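Local coordinates for protein lactate dehydrogenase (Eimeria maxima, PDB 6CT6) that probably reduces pyruvate to lactate with NADH as the hydride donor, holding the cofactor in a Rossmann-type domain and the substrate analogue oxamate in its active site, at residues G21-L33 with L53-T65. Numbering follows the deposited sequence.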
ATOM      1  N   GLY B  21      -5.772  -6.273   3.709  1.00 24.03           N
ATOM      2  CA  GLY B  21      -4.733  -7.090   4.317  1.00 25.80           C
ATOM      3  C   GLY B  21      -3.354  -6.791   3.760  1.00 28.60           C
ATOM      4  O   GLY B  21      -2.385  -6.653   4.511  1.00 27.14           O
ATOM      5  N   GLY B  22      -3.250  -6.671   2.436  1.00 25.44           N
ATOM      6  CA  GLY B  22      -1.966  -6.355   1.828  1.00 27.65           C
ATOM      7  C   GLY B  22      -1.460  -4.988   2.243  1.00 27.43           C
ATOM      8  O   GLY B  22      -0.277  -4.811   2.538  1.00 25.59           O
ATOM      9  N   THR B  23      -2.355  -3.999   2.258  1.00 28.22           N
ATOM     10  CA  THR B  23      -2.001  -2.666   2.731  1.00 28.85           C
ATOM     11  C   THR B  23      -1.418  -2.715   4.138  1.00 26.85           C
ATOM     12  O   THR B  23      -0.414  -2.053   4.427  1.00 24.93           O
ATOM     13  CB  THR B  23      -3.239  -1.763   2.692  1.00 27.98           C
ATOM     14  OG1 THR B  23      -3.648  -1.570   1.333  1.00 28.92           O
ATOM     15  CG2 THR B  23      -2.966  -0.406   3.338  1.00 30.40           C
ATOM     16  N   MET B  24      -2.037  -3.492   5.029  1.00 24.42           N
ATOM     17  CA  MET B  24      -1.573  -3.545   6.412  1.00 27.39           C
ATOM     18  C   MET B  24      -0.229  -4.254   6.521  1.00 30.04           C
ATOM     19  O   MET B  24       0.621  -3.863   7.331  1.00 24.24           O
ATOM     20  CB  MET B  24      -2.626  -4.228   7.285  1.00 22.15           C
ATOM     21  CG  MET B  24      -3.923  -3.430   7.413  1.00 23.78           C
ATOM     22  SD  MET B  24      -5.131  -4.137   8.553  1.00 26.61           S
ATOM     23  CE  MET B  24      -5.501  -5.711   7.770  1.00 31.24           C
ATOM     24  N   ALA B  25      -0.013  -5.296   5.716  1.00 25.06           N
ATOM     25  CA  ALA B  25       1.285  -5.966   5.708  1.00 25.54           C
ATOM     26  C   ALA B  25       2.379  -5.026   5.218  1.00 25.34           C
ATOM     27  O   ALA B  25       3.492  -5.018   5.757  1.00 25.39           O
ATOM     28  CB  ALA B  25       1.218  -7.216   4.831  1.00 25.93           C
ATOM     29  N   PHE B  26       2.079  -4.236   4.188  1.00 23.70           N
ATOM     30  CA  PHE B  26       2.997  -3.207   3.715  1.00 25.50           C
ATOM     31  C   PHE B  26       3.377  -2.252   4.843  1.00 26.33           C
ATOM     32  O   PHE B  26       4.550  -1.898   5.005  1.00 22.32           O
ATOM     33  CB  PHE B  26       2.336  -2.462   2.553  1.00 19.47           C
ATOM     34  CG  PHE B  26       3.245  -1.529   1.797  1.00 24.38           C
ATOM     35  CD1 PHE B  26       4.578  -1.838   1.564  1.00 25.14           C
ATOM     36  CD2 PHE B  26       2.739  -0.352   1.271  1.00 20.14           C
ATOM     37  CE1 PHE B  26       5.384  -0.969   0.843  1.00 24.54           C
ATOM     38  CE2 PHE B  26       3.535   0.511   0.555  1.00 23.03           C
ATOM     39  CZ  PHE B  26       4.858   0.206   0.337  1.00 23.99           C
ATOM     40  N   LEU B  27       2.389  -1.826   5.640  1.00 22.54           N
ATOM     41  CA  LEU B  27       2.659  -0.903   6.739  1.00 24.09           C
ATOM     42  C   LEU B  27       3.567  -1.531   7.789  1.00 24.98           C
ATOM     43  O   LEU B  27       4.433  -0.853   8.355  1.00 24.71           O
ATOM     44  CB  LEU B  27       1.343  -0.452   7.370  1.00 24.71           C
ATOM     45  CG  LEU B  27       0.540   0.566   6.554  1.00 27.72           C
ATOM     46  CD1 LEU B  27      -0.903   0.598   7.024  1.00 29.75           C
ATOM     47  CD2 LEU B  27       1.162   1.948   6.655  1.00 32.36           C
ATOM     48  N   CYS B  28       3.374  -2.820   8.076  1.00 26.57           N
ATOM     49  CA  CYS B  28       4.229  -3.496   9.048  1.00 27.78           C
ATOM     50  C   CYS B  28       5.676  -3.520   8.574  1.00 25.55           C
ATOM     51  O   CYS B  28       6.603  -3.263   9.354  1.00 29.56           O
ATOM     52  CB  CYS B  28       3.716  -4.914   9.295  1.00 23.20           C
ATOM     53  SG  CYS B  28       2.166  -4.984  10.234  1.00 28.17           S
ATOM     54  N   SER B  29       5.888  -3.828   7.294  1.00 25.18           N
ATOM     55  CA  SER B  29       7.229  -3.790   6.721  1.00 26.30           C
ATOM     56  C   SER B  29       7.848  -2.404   6.866  1.00 26.05           C
ATOM     57  O   SER B  29       8.979  -2.261   7.344  1.00 26.02           O
ATOM     58  CB  SER B  29       7.166  -4.203   5.248  1.00 25.32           C
ATOM     59  OG  SER B  29       8.428  -4.089   4.615  1.00 26.54           O
ATOM     60  N   LEU B  30       7.108  -1.367   6.469  1.00 23.69           N
ATOM     61  CA  LEU B  30       7.643  -0.008   6.479  1.00 25.27           C
ATOM     62  C   LEU B  30       7.896   0.489   7.899  1.00 28.03           C
ATOM     63  O   LEU B  30       8.883   1.194   8.146  1.00 28.53           O
ATOM     64  CB  LEU B  30       6.678   0.933   5.751  1.00 23.24           C
ATOM     65  CG  LEU B  30       6.462   0.715   4.252  1.00 24.29           C
ATOM     66  CD1 LEU B  30       5.280   1.543   3.767  1.00 28.15           C
ATOM     67  CD2 LEU B  30       7.710   1.062   3.453  1.00 24.33           C
ATOM     68  N   LYS B  31       7.017   0.147   8.840  1.00 29.50           N
ATOM     69  CA  LYS B  31       7.120   0.638  10.208  1.00 27.82           C
ATOM     70  C   LYS B  31       7.975  -0.248  11.106  1.00 24.95           C
ATOM     71  O   LYS B  31       8.231   0.131  12.255  1.00 26.39           O
ATOM     72  CB  LYS B  31       5.722   0.771  10.832  1.00 31.32           C
ATOM     73  CG  LYS B  31       4.835   1.831  10.189  1.00 27.94           C
ATOM     74  CD  LYS B  31       3.408   1.788  10.741  1.00 33.14           C
ATOM     75  CE  LYS B  31       3.298   2.420  12.124  1.00 37.89           C
ATOM     76  NZ  LYS B  31       3.479   3.897  12.094  1.00 48.90           N
ATOM     77  N   GLU B  32       8.435  -1.398  10.616  1.00 25.98           N
ATOM     78  CA  GLU B  32       9.122  -2.385  11.450  1.00 28.26           C
ATOM     79  C   GLU B  32       8.298  -2.699  12.692  1.00 31.68           C
ATOM     80  O   GLU B  32       8.818  -2.787  13.807  1.00 29.86           O
ATOM     81  CB  GLU B  32      10.518  -1.909  11.846  1.00 31.08           C
ATOM     82  CG  GLU B  32      11.438  -1.620  10.685  1.00 31.57           C
ATOM     83  CD  GLU B  32      12.794  -1.126  11.141  1.00 43.59           C
ATOM     84  OE1 GLU B  32      13.393  -1.767  12.031  1.00 38.03           O
ATOM     85  OE2 GLU B  32      13.256  -0.086  10.623  1.00 43.88           O
ATOM     86  N   LEU B  33       6.991  -2.857  12.498  1.00 26.84           N
ATOM     87  CA  LEU B  33       6.105  -3.060  13.635  1.00 26.23           C
ATOM     88  C   LEU B  33       6.208  -4.474  14.185  1.00 28.34           C
ATOM     89  O   LEU B  33       6.067  -4.677  15.397  1.00 29.76           O
ATOM     90  CB  LEU B  33       4.664  -2.748  13.232  1.00 28.72           C
ATOM     91  CG  LEU B  33       3.635  -2.799  14.357  1.00 29.50           C
ATOM     92  CD1 LEU B  33       4.012  -1.849  15.490  1.00 32.92           C
ATOM     93  CD2 LEU B  33       2.267  -2.460  13.809  1.00 34.41           C
ATOM     94  N   LEU B  53       6.690  -8.526  -0.291  1.00 24.70           N
ATOM     95  CA  LEU B  53       6.883  -7.684   0.885  1.00 27.19           C
ATOM     96  C   LEU B  53       8.175  -8.004   1.623  1.00 23.04           C
ATOM     97  O   LEU B  53       8.734  -7.120   2.282  1.00 24.88           O
ATOM     98  CB  LEU B  53       5.677  -7.817   1.817  1.00 21.80           C
ATOM     99  CG  LEU B  53       4.430  -7.109   1.277  1.00 24.75           C
ATOM    100  CD1 LEU B  53       3.184  -7.568   2.009  1.00 29.00           C
ATOM    101  CD2 LEU B  53       4.577  -5.590   1.376  1.00 30.90           C
ATOM    102  N   CYS B  54       8.671  -9.244   1.535  1.00 24.56           N
ATOM    103  CA  CYS B  54      10.014  -9.516   2.040  1.00 25.74           C
ATOM    104  C   CYS B  54      11.057  -8.759   1.229  1.00 27.06           C
ATOM    105  O   CYS B  54      12.027  -8.232   1.786  1.00 25.37           O
ATOM    106  CB  CYS B  54      10.304 -11.017   2.022  1.00 25.04           C
ATOM    107  SG  CYS B  54       9.460 -11.976   3.312  1.00 28.62           S
ATOM    108  N   HIS B  55      10.866  -8.689  -0.090  1.00 25.58           N
ATOM    109  CA  HIS B  55      11.715  -7.837  -0.915  1.00 23.26           C
ATOM    110  C   HIS B  55      11.601  -6.379  -0.491  1.00 27.51           C
ATOM    111  O   HIS B  55      12.611  -5.669  -0.405  1.00 25.02           O
ATOM    112  CB  HIS B  55      11.340  -7.990  -2.388  1.00 25.14           C
ATOM    113  CG  HIS B  55      11.449  -9.394  -2.901  1.00 26.75           C
ATOM    114  ND1 HIS B  55      10.824  -9.813  -4.055  1.00 26.46           N
ATOM    115  CD2 HIS B  55      12.116 -10.471  -2.421  1.00 26.77           C
ATOM    116  CE1 HIS B  55      11.097 -11.090  -4.262  1.00 30.87           C
ATOM    117  NE2 HIS B  55      11.880 -11.513  -3.285  1.00 24.62           N
ATOM    118  N   ASN B  56      10.380  -5.914  -0.216  1.00 28.02           N
ATOM    119  CA  ASN B  56      10.189  -4.521   0.177  1.00 25.86           C
ATOM    120  C   ASN B  56      10.990  -4.191   1.428  1.00 23.10           C
ATOM    121  O   ASN B  56      11.652  -3.149   1.498  1.00 25.17           O
ATOM    122  CB  ASN B  56       8.705  -4.231   0.403  1.00 24.34           C
ATOM    123  CG  ASN B  56       8.447  -2.780   0.743  1.00 23.65           C
ATOM    124  OD1 ASN B  56       8.449  -1.919  -0.136  1.00 23.49           O
ATOM    125  ND2 ASN B  56       8.237  -2.496   2.027  1.00 26.96           N
ATOM    126  N   SER B  57      10.936  -5.066   2.436  1.00 23.77           N
ATOM    127  CA  SER B  57      11.721  -4.850   3.646  1.00 27.61           C
ATOM    128  C   SER B  57      13.181  -4.586   3.301  1.00 27.50           C
ATOM    129  O   SER B  57      13.807  -3.667   3.842  1.00 24.29           O
ATOM    130  CB  SER B  57      11.599  -6.061   4.574  1.00 27.07           C
ATOM    131  OG  SER B  57      10.327  -6.107   5.204  1.00 31.91           O
ATOM    132  N   SER B  58      13.735  -5.381   2.384  1.00 25.15           N
ATOM    133  CA  SER B  58      15.117  -5.185   1.957  1.00 24.91           C
ATOM    134  C   SER B  58      15.295  -3.842   1.258  1.00 25.03           C
ATOM    135  O   SER B  58      16.319  -3.170   1.441  1.00 24.52           O
ATOM    136  CB  SER B  58      15.540  -6.339   1.045  1.00 27.61           C
ATOM    137  OG  SER B  58      16.870  -6.181   0.589  1.00 30.59           O
ATOM    138  N   VAL B  59      14.310  -3.432   0.451  1.00 24.08           N
ATOM    139  CA  VAL B  59      14.368  -2.114  -0.181  1.00 23.93           C
ATOM    140  C   VAL B  59      14.589  -1.032   0.870  1.00 24.47           C
ATOM    141  O   VAL B  59      15.355  -0.084   0.652  1.00 25.72           O
ATOM    142  CB  VAL B  59      13.090  -1.845  -1.002  1.00 26.12           C
ATOM    143  CG1 VAL B  59      13.085  -0.412  -1.544  1.00 25.76           C
ATOM    144  CG2 VAL B  59      12.943  -2.849  -2.151  1.00 26.27           C
ATOM    145  N   VAL B  60      13.925  -1.147   2.020  1.00 24.53           N
ATOM    146  CA  VAL B  60      14.029  -0.141   3.077  1.00 27.37           C
ATOM    147  C   VAL B  60      14.963  -0.592   4.206  1.00 24.74           C
ATOM    148  O   VAL B  60      14.907  -0.046   5.305  1.00 27.20           O
ATOM    149  CB  VAL B  60      12.647   0.252   3.628  1.00 25.69           C
ATOM    150  CG1 VAL B  60      11.790   0.875   2.535  1.00 28.01           C
ATOM    151  CG2 VAL B  60      11.941  -0.943   4.252  1.00 24.59           C
ATOM    152  N   ASP B  61      15.813  -1.588   3.955  1.00 28.27           N
ATOM    153  CA  ASP B  61      16.963  -1.893   4.809  1.00 27.15           C
ATOM    154  C   ASP B  61      16.581  -2.499   6.161  1.00 29.84           C
ATOM    155  O   ASP B  61      17.305  -2.311   7.143  1.00 27.18           O
ATOM    156  CB  ASP B  61      17.822  -0.642   5.048  1.00 27.99           C
ATOM    157  CG  ASP B  61      18.453  -0.110   3.775  1.00 28.14           C
ATOM    158  OD1 ASP B  61      18.921  -0.931   2.958  1.00 31.60           O
ATOM    159  OD2 ASP B  61      18.482   1.126   3.593  1.00 29.92           O
ATOM    160  N   ASN B  62      15.471  -3.229   6.261  1.00 26.60           N
ATOM    161  CA  ASN B  62      15.173  -3.965   7.485  1.00 26.35           C
ATOM    162  C   ASN B  62      14.850  -5.413   7.139  1.00 27.44           C
ATOM    163  O   ASN B  62      14.680  -5.781   5.972  1.00 26.18           O
ATOM    164  CB  ASN B  62      14.035  -3.310   8.294  1.00 26.65           C
ATOM    165  CG  ASN B  62      12.668  -3.463   7.649  1.00 29.84           C
ATOM    166  OD1 ASN B  62      12.252  -4.562   7.288  1.00 26.70           O
ATOM    167  ND2 ASN B  62      11.950  -2.352   7.530  1.00 28.03           N
ATOM    168  N   GLY B  63      14.779  -6.240   8.180  1.00 27.39           N
ATOM    169  CA  GLY B  63      14.581  -7.665   8.010  1.00 33.85           C
ATOM    170  C   GLY B  63      13.245  -8.158   8.521  1.00 27.73           C
ATOM    171  O   GLY B  63      13.130  -9.306   8.963  1.00 28.84           O
ATOM    172  N   ILE B  64      12.224  -7.300   8.474  1.00 26.10           N
ATOM    173  CA  ILE B  64      10.867  -7.749   8.761  1.00 25.08           C
ATOM    174  C   ILE B  64      10.522  -8.883   7.808  1.00 30.09           C
ATOM    175  O   ILE B  64      10.778  -8.802   6.601  1.00 23.14           O
ATOM    176  CB  ILE B  64       9.873  -6.582   8.625  1.00 28.06           C
ATOM    177  CG1 ILE B  64      10.082  -5.540   9.733  1.00 28.42           C
ATOM    178  CG2 ILE B  64       8.426  -7.087   8.623  1.00 26.29           C
ATOM    179  CD1 ILE B  64       9.746  -6.013  11.147  1.00 28.04           C
ATOM    180  N   THR B  65       9.944  -9.952   8.345  1.00 27.23           N
ATOM    181  CA  THR B  65       9.541 -11.103   7.548  1.00 29.79           C
ATOM    182  C   THR B  65       8.025 -11.139   7.426  1.00 28.43           C
ATOM    183  O   THR B  65       7.314 -11.083   8.435  1.00 26.19           O
ATOM    184  CB  THR B  65      10.048 -12.410   8.164  1.00 29.54           C
ATOM    185  OG1 THR B  65      11.476 -12.358   8.297  1.00 32.90           O
ATOM    186  CG2 THR B  65       9.679 -13.599   7.281  1.00 31.12           C
TER
HETATM  187  O   HOH W   1      13.019   0.545   7.367  1.00 35.49           O
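Ser-29 and Ser-57 come within 5.5 Å CA to CA where helices 21-31 and 53-59 run nearly side by side, their axes 9.2 Å apart and crossing at -28°. A chi1 of 176° turns the Ser-29 hydroxyl away from its own N and toward Ser-57; it shares a 2.8 Å hydrogen bond with Ser-57 OG, whose direction is open, and accepts one from Asn-56 ND2. Ser-29 OG lies close to the Asn-56 amide plane (6° out of it). This amide also meets the edge of the Phe-26 ring, OD1 3.4 Å from CE1, while OD1 is hydrogen-bonded to Thr-248 OG1 of the second subunit. At the other end of the contact Leu-53 forks against helix 21-31: CD1 presses on Ala-25 CB at a tight 3.5 Å and CD2 lies against Phe-26 CA.

Both helices end in Schellman motifs. Past the end of helix 53-59, Asn-62 ND2 donates back to Ser-29 O (3.0 Å) in the last turn of helix 21-31, and its OD1 takes the N-H of Ile-64 in an Asx turn that fixes the amide. Ile-64 CD1 packs on Glu-32 CA, and a water held by Asn-62 ND2 and Val-60 O also reaches Glu-32 OE2, weakly.

The pair belongs to the NAD-binding Rossmann domain, helix 21-31 carrying Gly-21 of its probable GxGxxG motif. Ala-25 and Leu-53 rest on strand 35-39, helix 244-259 of the same chain flanks Met-24 and Cys-28, and Thr-248 and Tyr-244 of the second subunit pack on Phe-26 and Leu-53.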